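Local coordinates for protein CG8862 (PDB 3ISM) that is endonuclease G, a magnesium-dependent enzyme of the DNA/RNA non-specific endonuclease family that probably cleaves both DNA and RNA, at residues B[113-116]-B[117-121]. Numbering follows the deposited sequence.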
loop_
_atom_site.group_PDB
_atom_site.type_symbol
_atom_site.label_atom_id
_atom_site.label_comp_id
_atom_site.label_asym_id
_atom_site.label_seq_id
_atom_site.Cartn_x
_atom_site.Cartn_y
_atom_site.Cartn_z
ATOM N N LYS B 113 11.621 2.980 30.737
ATOM C CA LYS B 113 11.674 3.685 29.448
ATOM C C LYS B 113 11.542 2.764 28.226
ATOM O O LYS B 113 10.979 3.160 27.196
ATOM C CB LYS B 113 12.937 4.554 29.369
ATOM C CG LYS B 113 13.136 5.234 28.029
ATOM C CD LYS B 113 13.559 6.687 28.150
ATOM C CE LYS B 113 13.202 7.431 26.847
ATOM N NZ LYS B 113 13.712 8.847 26.840
ATOM N N HIS B 114 12.038 1.536 28.351
ATOM C CA HIS B 114 11.915 0.530 27.290
ATOM C C HIS B 114 10.445 0.260 26.998
ATOM O O HIS B 114 10.044 0.137 25.842
ATOM C CB HIS B 114 12.602 -0.779 27.705
ATOM C CG HIS B 114 14.098 -0.712 27.705
ATOM N ND1 HIS B 114 14.888 -1.823 27.894
ATOM C CD2 HIS B 114 14.948 0.327 27.534
ATOM C CE1 HIS B 114 16.160 -1.471 27.854
ATOM N NE2 HIS B 114 16.222 -0.173 27.627
ATOM N N CYS B 115 9.668 0.164 28.077
ATOM C CA CYS B 115 8.230 -0.056 28.047
ATOM C C CYS B 115 7.500 1.209 27.583
ATOM O O CYS B 115 6.623 1.140 26.712
ATOM C CB CYS B 115 7.753 -0.470 29.449
ATOM S SG CYS B 115 6.017 -0.975 29.537
ATOM N N ASP B 116 7.877 2.356 28.164
ATOM C CA ASP B 116 7.332 3.670 27.780
ATOM C C ASP B 116 7.360 3.875 26.275
ATOM O O ASP B 116 6.388 4.347 25.674
ATOM C CB ASP B 116 8.128 4.809 28.433
ATOM C CG ASP B 116 7.760 5.033 29.887
ATOM O OD1 ASP B 116 6.640 4.661 30.282
ATOM O OD2 ASP B 116 8.590 5.597 30.635
ATOM N N GLU B 117 8.491 3.531 25.668
ATOM C CA GLU B 117 8.680 3.722 24.236
ATOM C C GLU B 117 7.745 2.882 23.340
ATOM O O GLU B 117 7.568 3.202 22.162
ATOM C CB GLU B 117 10.149 3.487 23.856
ATOM C CG GLU B 117 11.142 4.567 24.333
ATOM C CD GLU B 117 12.589 4.060 24.319
ATOM O OE1 GLU B 117 12.838 2.985 23.729
ATOM O OE2 GLU B 117 13.478 4.712 24.912
ATOM N N THR B 118 7.148 1.814 23.869
ATOM C CA THR B 118 6.170 1.052 23.077
ATOM C C THR B 118 4.828 1.783 22.989
ATOM O O THR B 118 3.961 1.408 22.200
ATOM C CB THR B 118 5.934 -0.378 23.627
ATOM O OG1 THR B 118 5.274 -0.310 24.903
ATOM C CG2 THR B 118 7.261 -1.118 23.788
ATOM N N PHE B 119 4.652 2.837 23.779
ATOM C CA PHE B 119 3.390 3.584 23.748
ATOM C C PHE B 119 3.322 4.767 22.762
ATOM O O PHE B 119 2.312 5.477 22.708
ATOM C CB PHE B 119 2.964 3.990 25.161
ATOM C CG PHE B 119 2.391 2.850 25.966
ATOM C CD1 PHE B 119 1.015 2.723 26.130
ATOM C CD2 PHE B 119 3.226 1.894 26.547
ATOM C CE1 PHE B 119 0.479 1.668 26.870
ATOM C CE2 PHE B 119 2.695 0.831 27.298
ATOM C CZ PHE B 119 1.318 0.721 27.459
ATOM N N TYR B 120 4.375 4.963 21.965
ATOM C CA TYR B 120 4.296 5.934 20.879
ATOM C C TYR B 120 3.272 5.442 19.880
ATOM O O TYR B 120 3.271 4.254 19.526
ATOM C CB TYR B 120 5.639 6.129 20.179
ATOM C CG TYR B 120 6.618 6.956 20.962
ATOM C CD1 TYR B 120 6.382 8.305 21.199
ATOM C CD2 TYR B 120 7.786 6.387 21.472
ATOM C CE1 TYR B 120 7.287 9.075 21.934
ATOM C CE2 TYR B 120 8.700 7.144 22.194
ATOM C CZ TYR B 120 8.444 8.489 22.417
ATOM O OH TYR B 120 9.343 9.248 23.140
ATOM N N LEU B 121 2.407 6.348 19.424
ATOM C CA LEU B 121 1.405 6.009 18.422
ATOM C C LEU B 121 1.984 5.505 17.095
ATOM O O LEU B 121 1.263 4.905 16.303
ATOM C CB LEU B 121 0.469 7.193 18.165
ATOM C CG LEU B 121 -0.417 7.505 19.373
ATOM C CD1 LEU B 121 -1.068 8.867 19.210
ATOM C CD2 LEU B 121 -1.466 6.400 19.569
HETATM O O HOH W 1 12.129 0.409 23.766
#
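Phe119 meets Cys115 through its ring edge: the carbonyl O of Cys115 lies in the ring plane, 3.5 Å from Phe119 CD2, Asp116 O borders the same edge farther from CD2, and SG of Cys115 makes a looser apolar contact with CE2 along it. Beyond the segments, the ring packs edge-to-face with His101, the predicted proton acceptor, and meets Phe75. The setting is the turn linking helix 112-116 to strand 124-127, the partner of strand 98-101, in the ββα-metal (His-Me finger) region of the nuclease.

The turn illustrates how backbone bonding can shift from four-residue to three-residue spacing. Glu117 N reaches back four residues to Lys113 O at 2.9 Å, but the next two amides reach back only three: Thr118 N to Cys115 O and Phe119 N to Asp116 O, each 3.0 Å and each approaching from above the carbonyl plane. The hydroxyl of Thr118 comes in within the carbonyl plane, where the amide does not. With OG1 set between the backbone N and the carbonyl carbon (chi1 68°), it donates to Cys115 O at 2.7 Å, so two donors from one residue grip this oxygen. Thr118 also packs on His101, placing this doubly held oxygen and its turn beside the predicted active-site histidine.

The extended Glu117 side chain reaches back over the preceding turn to cross that of Lys113, its OE2 3.2 Å from Lys113 CG. The charged ends stay beyond salt-bridge range, with Lys113 NZ 4.6 Å from that oxygen, and OE2 is instead hydrogen-bonded to Ser37 OG. The carboxylate's other oxygen, OE1, accepts from a water at 2.7 Å, and the same water donates to His114 O.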